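Sulfur oxidation protein soxB (Thermus thermophilus, PDB 2WDD) hydrolyses the sulfur-sulfur bond of a cysteine S-thiosulfonate in the bacterial sulfur oxidation (Sox) pathway, using a centre of two manganese ions. Local coordinates at residues D36-A41 with T133-G138; H44-P49 with G305-K310; W406-L411 with W418-A423. All coordinates share one frame; numbering follows the deposited sequence. Where two conformers were deposited one is given.

Interaction 1 (D36-A41 with T133-G138). With MN (manganese (II) ion), chain G.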
loop_
_atom_site.group_PDB
_atom_site.type_symbol
_atom_site.label_atom_id
_atom_site.label_comp_id
_atom_site.label_asym_id
_atom_site.label_seq_id
_atom_site.Cartn_x
_atom_site.Cartn_y
_atom_site.Cartn_z
ATOM N N ASP A 36 -5.710 -0.284 2.455
ATOM C CA ASP A 36 -4.396 0.329 2.529
ATOM C C ASP A 36 -4.375 1.813 2.878
ATOM O O ASP A 36 -3.536 2.576 2.381
ATOM C CB ASP A 36 -3.624 0.040 1.238
ATOM C CG ASP A 36 -3.373 -1.455 1.046
ATOM O OD1 ASP A 36 -2.383 -1.982 1.583
ATOM O OD2 ASP A 36 -4.241 -2.129 0.461
ATOM N N LEU A 37 -5.262 2.205 3.789
ATOM C CA LEU A 37 -5.304 3.587 4.269
ATOM C C LEU A 37 -3.978 3.981 4.927
ATOM O O LEU A 37 -3.596 5.147 4.894
ATOM C CB LEU A 37 -6.439 3.740 5.279
ATOM C CG LEU A 37 -6.694 5.118 5.889
ATOM C CD1 LEU A 37 -7.040 6.154 4.839
ATOM C CD2 LEU A 37 -7.801 5.033 6.916
ATOM N N HIS A 38 -3.328 3.020 5.573
ATOM C CA HIS A 38 -2.057 3.271 6.236
ATOM C C HIS A 38 -2.136 4.483 7.166
ATOM O O HIS A 38 -1.285 5.383 7.154
ATOM C CB HIS A 38 -0.924 3.373 5.227
ATOM C CG HIS A 38 -0.493 2.045 4.677
ATOM N ND1 HIS A 38 0.321 1.172 5.373
ATOM C CD2 HIS A 38 -0.783 1.431 3.502
ATOM C CE1 HIS A 38 0.558 0.106 4.630
ATOM N NE2 HIS A 38 -0.121 0.229 3.501
ATOM N N GLY A 39 -3.192 4.478 7.977
ATOM C CA GLY A 39 -3.452 5.467 9.008
ATOM C C GLY A 39 -3.498 6.927 8.605
ATOM O O GLY A 39 -3.388 7.814 9.461
ATOM N N GLN A 40 -3.668 7.193 7.312
ATOM C CA GLN A 40 -3.657 8.563 6.811
ATOM C C GLN A 40 -4.888 9.339 7.224
ATOM O O GLN A 40 -5.946 9.252 6.608
ATOM C CB GLN A 40 -3.404 8.583 5.308
ATOM C CG GLN A 40 -2.011 8.039 4.958
ATOM C CD GLN A 40 -0.921 8.870 5.607
ATOM O OE1 GLN A 40 -0.796 10.061 5.319
ATOM N NE2 GLN A 40 -0.176 8.269 6.543
ATOM N N ALA A 41 -4.737 10.087 8.310
ATOM C CA ALA A 41 -5.860 10.777 8.921
ATOM C C ALA A 41 -6.310 12.056 8.242
ATOM O O ALA A 41 -7.466 12.475 8.384
ATOM C CB ALA A 41 -5.552 11.043 10.385
ATOM N N THR A 133 -4.537 -0.690 7.604
ATOM C CA THR A 133 -5.299 0.463 8.025
ATOM C C THR A 133 -4.717 1.131 9.266
ATOM O O THR A 133 -4.651 2.353 9.347
ATOM C CB THR A 133 -6.750 0.032 8.339
ATOM O OG1 THR A 133 -7.267 -0.728 7.243
ATOM C CG2 THR A 133 -7.642 1.247 8.613
ATOM N N TRP A 134 -4.386 0.313 10.257
ATOM C CA TRP A 134 -4.032 0.806 11.584
ATOM C C TRP A 134 -2.697 1.474 11.790
ATOM O O TRP A 134 -2.473 2.095 12.840
ATOM C CB TRP A 134 -4.104 -0.339 12.597
ATOM C CG TRP A 134 -5.457 -0.969 12.771
ATOM C CD1 TRP A 134 -6.665 -0.510 12.306
ATOM C CD2 TRP A 134 -5.740 -2.124 13.561
ATOM N NE1 TRP A 134 -7.679 -1.342 12.729
ATOM C CE2 TRP A 134 -7.137 -2.338 13.505
ATOM C CE3 TRP A 134 -4.945 -3.034 14.261
ATOM C CZ2 TRP A 134 -7.745 -3.433 14.119
ATOM C CZ3 TRP A 134 -5.551 -4.108 14.890
ATOM C CH2 TRP A 134 -6.942 -4.293 14.818
ATOM N N THR A 135 -1.790 1.271 10.841
ATOM C CA THR A 135 -0.408 1.674 11.007
ATOM C C THR A 135 0.089 2.733 10.049
ATOM O O THR A 135 -0.600 3.114 9.094
ATOM C CB THR A 135 0.475 0.410 10.868
ATOM O OG1 THR A 135 0.156 -0.255 9.633
ATOM C CG2 THR A 135 0.201 -0.559 12.020
ATOM N N ASN A 136 1.323 3.171 10.307
ATOM C CA ASN A 136 2.074 4.044 9.398
ATOM C C ASN A 136 1.613 5.486 9.234
ATOM O O ASN A 136 1.551 6.010 8.123
ATOM C CB ASN A 136 2.249 3.358 8.046
ATOM C CG ASN A 136 2.559 1.884 8.194
ATOM O OD1 ASN A 136 1.803 1.029 7.736
ATOM N ND2 ASN A 136 3.661 1.578 8.868
ATOM N N SER A 137 1.344 6.150 10.353
ATOM C CA SER A 137 0.951 7.549 10.309
ATOM C C SER A 137 1.222 8.145 11.672
ATOM O O SER A 137 1.466 7.419 12.623
ATOM C CB SER A 137 -0.534 7.692 9.975
ATOM O OG SER A 137 -1.341 7.325 11.092
ATOM N N GLY A 138 1.189 9.468 11.754
ATOM C CA GLY A 138 1.402 10.139 13.024
ATOM C C GLY A 138 0.343 9.716 14.027
ATOM O O GLY A 138 0.660 9.309 15.149
HETATM MN MN MN G . -0.404 -1.453 2.041
HETATM O O HOH W 1 -7.430 0.563 4.903
HETATM O O HOH W 2 1.124 10.381 8.829
HETATM O O HOH W 3 0.472 -3.186 1.292
#
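His38 lies alongside Asn136, the two side chains pointing the same way, and is held at both ring nitrogens. NE2 of His38 binds manganese at 2.2 Å, while ND1 donates to Asn136 OD1 at 2.8 Å (155° at the hydrogen), with the acceptor in the ring plane. Asp36 OD1 is also a ligand of this ion, at 2.1 Å, and Asp132, His288 and a water complete its shell. Asp36 and His38 form the Asp-X-His motif of metallophosphoesterases, carried on the loop after strand 29-34; the loop after the adjacent parallel strand 124-129 supplies Asp132 and, just beyond it, the second shell. There Thr135 OG1 donates to Asn136 OD1 at 2.8 Å from the face of the amide opposite to that used by His38. Beyond the histidine, residues 37-40 make a type I' turn. Gly39 N gives a weak bond to Thr133 O (2.9 Å), and Ser137 OG, at the N-cap of helix 138-143, donates to Gly39 O at 2.7 Å from above the carbonyl plane. Gln40 folds back, CD turned at chi2 -60°, and its NE2 reaches His38 O at 3.2 Å. One water bridges Leu37 N and Thr133 OG1, which also bonds Asp129.

Interaction 2 (H44-P49 with G305-K310)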
loop_
_atom_site.group_PDB
_atom_site.type_symbol
_atom_site.label_atom_id
_atom_site.label_comp_id
_atom_site.label_asym_id
_atom_site.label_seq_id
_atom_site.Cartn_x
_atom_site.Cartn_y
_atom_site.Cartn_z
ATOM N N HIS A 44 -4.230 14.651 1.935
ATOM C CA HIS A 44 -2.835 14.749 1.538
ATOM C C HIS A 44 -2.745 14.455 0.046
ATOM O O HIS A 44 -3.772 14.342 -0.624
ATOM C CB HIS A 44 -1.959 13.787 2.372
ATOM C CG HIS A 44 -2.238 12.335 2.137
ATOM N ND1 HIS A 44 -1.268 11.455 1.703
ATOM C CD2 HIS A 44 -3.366 11.603 2.291
ATOM C CE1 HIS A 44 -1.793 10.248 1.579
ATOM N NE2 HIS A 44 -3.073 10.315 1.901
ATOM N N TYR A 45 -1.540 14.311 -0.483
ATOM C CA TYR A 45 -1.407 14.010 -1.903
ATOM C C TYR A 45 -0.757 12.657 -2.044
ATOM O O TYR A 45 0.075 12.286 -1.230
ATOM C CB TYR A 45 -0.593 15.088 -2.599
ATOM C CG TYR A 45 -1.210 16.455 -2.436
ATOM C CD1 TYR A 45 -2.209 16.898 -3.299
ATOM C CD2 TYR A 45 -0.847 17.270 -1.369
ATOM C CE1 TYR A 45 -2.801 18.147 -3.125
ATOM C CE2 TYR A 45 -1.433 18.520 -1.188
ATOM C CZ TYR A 45 -2.387 18.959 -2.085
ATOM O OH TYR A 45 -2.969 20.197 -1.902
ATOM N N PHE A 46 -1.158 11.907 -3.069
ATOM C CA PHE A 46 -0.609 10.567 -3.279
ATOM C C PHE A 46 -0.585 10.251 -4.772
ATOM O O PHE A 46 -1.614 9.894 -5.360
ATOM C CB PHE A 46 -1.455 9.528 -2.530
ATOM C CG PHE A 46 -0.827 8.155 -2.463
ATOM C CD1 PHE A 46 -0.040 7.780 -1.378
ATOM C CD2 PHE A 46 -1.045 7.230 -3.473
ATOM C CE1 PHE A 46 0.523 6.517 -1.313
ATOM C CE2 PHE A 46 -0.472 5.967 -3.422
ATOM C CZ PHE A 46 0.314 5.611 -2.338
ATOM N N MET A 47 0.593 10.396 -5.375
ATOM C CA MET A 47 0.764 10.142 -6.796
ATOM C C MET A 47 1.029 8.670 -7.073
ATOM O O MET A 47 1.803 8.023 -6.364
ATOM C CB MET A 47 1.945 10.963 -7.320
ATOM C CG MET A 47 2.110 10.892 -8.830
ATOM S SD MET A 47 3.571 11.796 -9.379
ATOM C CE MET A 47 4.778 10.490 -9.198
ATOM N N GLU A 48 0.427 8.158 -8.145
ATOM C CA GLU A 48 0.695 6.793 -8.564
ATOM C C GLU A 48 2.111 6.694 -9.121
ATOM O O GLU A 48 2.727 7.695 -9.493
ATOM C CB GLU A 48 -0.327 6.328 -9.607
ATOM C CG GLU A 48 -1.738 6.257 -9.032
ATOM C CD GLU A 48 -1.861 5.232 -7.912
ATOM O OE1 GLU A 48 -1.394 4.086 -8.083
ATOM O OE2 GLU A 48 -2.382 5.588 -6.837
ATOM N N PRO A 49 2.650 5.470 -9.191
ATOM C CA PRO A 49 4.031 5.297 -9.647
ATOM C C PRO A 49 4.244 5.668 -11.096
ATOM O O PRO A 49 3.425 5.341 -11.955
ATOM C CB PRO A 49 4.276 3.792 -9.493
ATOM C CG PRO A 49 2.911 3.163 -9.438
ATOM C CD PRO A 49 2.041 4.204 -8.749
ATOM N N GLY A 305 -8.206 -2.069 -4.126
ATOM C CA GLY A 305 -8.568 -1.137 -3.060
ATOM C C GLY A 305 -7.849 0.200 -2.953
ATOM O O GLY A 305 -8.140 0.988 -2.043
ATOM N N SER A 306 -6.957 0.484 -3.901
ATOM C CA SER A 306 -6.185 1.722 -3.902
ATOM C C SER A 306 -5.407 1.879 -2.593
ATOM O O SER A 306 -4.936 0.883 -2.018
ATOM C CB SER A 306 -7.062 2.946 -4.218
ATOM O OG SER A 306 -6.253 4.088 -4.474
ATOM N N ALA A 307 -5.269 3.115 -2.121
ATOM C CA ALA A 307 -4.482 3.332 -0.909
ATOM C C ALA A 307 -4.585 4.735 -0.365
ATOM O O ALA A 307 -4.971 5.660 -1.079
ATOM C CB ALA A 307 -3.018 3.036 -1.201
ATOM N N ALA A 308 -4.175 4.874 0.896
ATOM C CA ALA A 308 -4.003 6.164 1.549
ATOM C C ALA A 308 -5.251 7.041 1.615
ATOM O O ALA A 308 -5.150 8.268 1.768
ATOM C CB ALA A 308 -2.851 6.915 0.867
ATOM N N GLY A 309 -6.414 6.404 1.467
ATOM C CA GLY A 309 -7.715 7.063 1.495
ATOM C C GLY A 309 -8.086 7.782 0.210
ATOM O O GLY A 309 -9.028 8.585 0.175
ATOM N N LYS A 310 -7.354 7.515 -0.862
ATOM C CA LYS A 310 -7.629 8.270 -2.074
ATOM C C LYS A 310 -8.940 7.980 -2.768
ATOM O O LYS A 310 -9.482 8.856 -3.452
ATOM C CB LYS A 310 -6.444 8.269 -3.041
ATOM C CG LYS A 310 -6.211 6.986 -3.800
ATOM C CD LYS A 310 -4.836 7.014 -4.504
ATOM C CE LYS A 310 -4.779 8.037 -5.638
ATOM N NZ LYS A 310 -3.494 7.955 -6.446
HETATM O O HOH W 4 -3.800 3.518 -5.593
#
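His44 meets Ala308 ring edge to carbonyl: its NE2 donates to Ala308 O at 2.9 Å, nearly straight at 172°, and approaches on an in-plane lone pair of Ala308 O. The carbonyl in turn lies in the ring plane, and because ND1 bonds Thr408, the imidazole is tied at both nitrogens and its rotation is fixed. The methyl of Ala308 lies beside the NE2-CE1 edge of the same ring, with CB 3.6 Å from His44 NE2, and also reaches Phe46. In the conformer described here, Ala308 CB makes an off-centre CH-pi contact 4.2 Å from the Phe46 ring centroid, nearest to CD1, and Ala307 CB approaches CZ. Lys310 crosses the Phe46 side chain at about a right angle, bringing NZ to the ring edge near CD2. This ammonium donates to the backbone oxygen Phe46 O at 2.9 Å and forms a salt bridge with Glu48, NZ to OE2 2.6 Å, using the anti lone pair of that oxygen. The glutamate chain is bent, CD turned at chi2 -63°, and OE2 meets the lysine. Glu48 OE2 also accepts from a water that is bonded to Ser306 OG. Leu85 O is a further acceptor for NZ, so three oxygens accept from the buried ammonium. Residues 307-310 form a type I' turn where strand 300-304 of one six-stranded sheet passes to strand 311-320 of the other. Against this turn lies the extended segment 44-49, whose alternate side chains Tyr45 and Met47 pack on helix 91-98.

Interaction 3 (W406-L411 with W418-A423). With TBU (tertiary-butyl alcohol), chain D.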
loop_
_atom_site.group_PDB
_atom_site.type_symbol
_atom_site.label_atom_id
_atom_site.label_comp_id
_atom_site.label_asym_id
_atom_site.label_seq_id
_atom_site.Cartn_x
_atom_site.Cartn_y
_atom_site.Cartn_z
ATOM N N TRP A 406 3.481 2.360 0.743
ATOM C CA TRP A 406 2.801 3.402 1.507
ATOM C C TRP A 406 3.672 4.672 1.583
ATOM O O TRP A 406 4.884 4.631 1.357
ATOM C CB TRP A 406 2.423 2.939 2.913
ATOM C CG TRP A 406 3.467 2.161 3.668
ATOM C CD1 TRP A 406 3.601 0.796 3.701
ATOM C CD2 TRP A 406 4.359 2.670 4.675
ATOM N NE1 TRP A 406 4.557 0.432 4.621
ATOM C CE2 TRP A 406 5.035 1.562 5.238
ATOM C CE3 TRP A 406 4.656 3.953 5.147
ATOM C CZ2 TRP A 406 6.005 1.707 6.236
ATOM C CZ3 TRP A 406 5.622 4.096 6.126
ATOM C CH2 TRP A 406 6.281 2.976 6.666
ATOM N N GLY A 407 3.038 5.806 1.856
ATOM C CA GLY A 407 3.753 7.066 1.876
ATOM C C GLY A 407 2.815 8.207 1.522
ATOM O O GLY A 407 1.600 8.121 1.711
ATOM N N THR A 408 3.386 9.291 1.010
ATOM C CA THR A 408 2.610 10.474 0.677
ATOM C C THR A 408 3.396 11.218 -0.391
ATOM O O THR A 408 4.495 10.793 -0.763
ATOM C CB THR A 408 2.347 11.296 1.959
ATOM O OG1 THR A 408 1.352 12.297 1.722
ATOM C CG2 THR A 408 3.624 11.955 2.445
ATOM N N THR A 409 2.842 12.308 -0.899
ATOM C CA THR A 409 3.509 13.064 -1.948
ATOM C C THR A 409 3.565 14.537 -1.546
ATOM O O THR A 409 2.544 15.111 -1.198
ATOM C CB THR A 409 2.754 12.897 -3.292
ATOM O OG1 THR A 409 2.631 11.503 -3.620
ATOM C CG2 THR A 409 3.482 13.613 -4.411
ATOM N N ILE A 410 4.751 15.137 -1.602
ATOM C CA ILE A 410 4.927 16.556 -1.251
ATOM C C ILE A 410 4.994 17.382 -2.527
ATOM O O ILE A 410 5.795 17.108 -3.414
ATOM C CB ILE A 410 6.218 16.759 -0.434
ATOM C CG1 ILE A 410 6.280 15.757 0.715
ATOM C CG2 ILE A 410 6.309 18.193 0.085
ATOM C CD1 ILE A 410 5.125 15.882 1.642
ATOM N N LEU A 411 4.156 18.407 -2.617
ATOM C CA LEU A 411 4.118 19.238 -3.817
ATOM C C LEU A 411 5.217 20.284 -3.794
ATOM O O LEU A 411 5.723 20.651 -2.730
ATOM C CB LEU A 411 2.770 19.952 -3.917
ATOM C CG LEU A 411 1.512 19.086 -4.010
ATOM C CD1 LEU A 411 0.280 20.001 -4.197
ATOM C CD2 LEU A 411 1.655 18.121 -5.180
ATOM N N TRP A 418 6.350 16.715 10.450
ATOM C CA TRP A 418 6.558 15.451 11.139
ATOM C C TRP A 418 5.497 14.452 10.684
ATOM O O TRP A 418 5.782 13.264 10.533
ATOM C CB TRP A 418 6.490 15.636 12.655
ATOM C CG TRP A 418 7.833 15.789 13.282
ATOM C CD1 TRP A 418 8.400 16.942 13.747
ATOM C CD2 TRP A 418 8.775 14.745 13.527
ATOM N NE1 TRP A 418 9.647 16.678 14.256
ATOM C CE2 TRP A 418 9.901 15.334 14.143
ATOM C CE3 TRP A 418 8.784 13.370 13.276
ATOM C CZ2 TRP A 418 11.018 14.591 14.520
ATOM C CZ3 TRP A 418 9.880 12.631 13.667
ATOM C CH2 TRP A 418 10.986 13.243 14.282
ATOM N N ASP A 419 4.277 14.927 10.465
ATOM C CA ASP A 419 3.211 14.025 10.018
ATOM C C ASP A 419 3.610 13.354 8.705
ATOM O O ASP A 419 3.371 12.162 8.523
ATOM C CB ASP A 419 1.857 14.729 9.921
ATOM C CG ASP A 419 0.682 13.752 10.032
ATOM O OD1 ASP A 419 0.698 12.899 10.944
ATOM O OD2 ASP A 419 -0.211 13.779 9.157
ATOM N N HIS A 420 4.279 14.096 7.823
ATOM C CA HIS A 420 4.766 13.508 6.574
ATOM C C HIS A 420 5.870 12.496 6.870
ATOM O O HIS A 420 5.922 11.427 6.265
ATOM C CB HIS A 420 5.328 14.571 5.626
ATOM C CG HIS A 420 4.312 15.553 5.128
ATOM N ND1 HIS A 420 4.537 16.913 5.152
ATOM C CD2 HIS A 420 3.111 15.381 4.523
ATOM C CE1 HIS A 420 3.512 17.538 4.604
ATOM N NE2 HIS A 420 2.626 16.633 4.224
ATOM N N LEU A 421 6.794 12.846 7.764
ATOM C CA LEU A 421 7.877 11.917 8.069
ATOM C C LEU A 421 7.294 10.589 8.557
ATOM O O LEU A 421 7.793 9.522 8.201
ATOM C CB LEU A 421 8.828 12.489 9.121
ATOM C CG LEU A 421 9.623 13.739 8.740
ATOM C CD1 LEU A 421 10.682 14.022 9.822
ATOM C CD2 LEU A 421 10.254 13.576 7.370
ATOM N N TYR A 422 6.251 10.646 9.381
ATOM C CA TYR A 422 5.623 9.421 9.875
ATOM C C TYR A 422 4.869 8.702 8.752
ATOM O O TYR A 422 4.856 7.474 8.701
ATOM C CB TYR A 422 4.678 9.710 11.037
ATOM C CG TYR A 422 5.346 10.249 12.292
ATOM C CD1 TYR A 422 6.511 9.682 12.789
ATOM C CD2 TYR A 422 4.783 11.318 12.986
ATOM C CE1 TYR A 422 7.123 10.191 13.934
ATOM C CE2 TYR A 422 5.382 11.825 14.136
ATOM C CZ TYR A 422 6.543 11.254 14.600
ATOM O OH TYR A 422 7.131 11.754 15.740
ATOM N N ALA A 423 4.292 9.457 7.821
ATOM C CA ALA A 423 3.627 8.835 6.668
ATOM C C ALA A 423 4.627 8.072 5.787
ATOM O O ALA A 423 4.281 7.074 5.161
ATOM C CB ALA A 423 2.911 9.882 5.831
HETATM O O TBU D . 6.729 8.453 17.379
HETATM C C TBU D . 6.604 8.194 18.777
HETATM C C1 TBU D . 7.038 9.404 19.581
HETATM C C2 TBU D . 5.141 7.879 19.086
HETATM C C3 TBU D . 7.503 7.016 19.159
#
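Gly407 comes closest to the helix backbone, its CA directing a C-H at Ala423 O with CA 3.3 Å from that oxygen and 159° at the hydrogen, at backbone angles where a CB would be jammed against the carbonyl oxygen of Trp406. Trp406 meets the same carbonyl with the rim of its benzene ring: CE3 lies 3.1 Å from Ala423 O, which sits in the plane of the indole. CZ3 is only slightly farther from that oxygen. The CG of Trp406 stands between the backbone nitrogen and the carbonyl carbon (chi1 44°), and the rest of the indole reaches the active site, where it stacks on the metal ligand His38 and meets Trp164 edge-to-face. Next along the loop, Thr408 turns its CG2 methyl to the helix, 4.0 Å from Ala423 CB and equally far from His420 CD2. Its hydroxyl, anti to the backbone nitrogen, is directed instead to the 44-49 segment, where it bonds both His44 and Tyr45. Ile410 then places its CD1 squarely over the His420 imidazole, 3.5 Å from the ring centroid and 6° off the normal, a CH-pi contact over the centre of one face. His420 ND1 is bonded to Thr417 N just before the helix, consistent with a fixed ring orientation under the methyl. Both segments belong to the C-terminal domain of the 5'-nucleotidase family. Tyr422 points away from the loop; its OH bonds His359 and lies 3.7 Å from the oxygen of a bound tertiary-butyl alcohol. No classical hydrogen bond links the segments: methyl groups, an imidazole face, a C-H...O contact and a tryptophan edge do the work. The carbonyl of Ala423, near the C-terminal end of helix 418-425, may carry extra negative character that favours the glycine C-H and the Trp406 edge.

Overall arrangement
The three contacts form a continuous buried cluster, with centres 11 to 12 Å apart, beside the manganese site. Interactions 1 and 2 are joined through the backbone by a probable hydrogen bond of 2.8 Å between Asp36 O and Ala308 N, so the 307-310 turn lies directly behind a metal ligand; the side chain of Ala307 is about 6 Å from a manganese ion at the nearest atoms. Interactions 2 and 3 meet where Tyr45 O and Thr409 N lie 2.8 Å apart. Interaction 3 returns to interaction 1 through Trp406, whose CD1 is 3.3 Å from His38 CE1. The indole also lies about 3 Å, at the nearest atoms, from a bound sulfate, bringing the C-terminal domain to the active-site pocket.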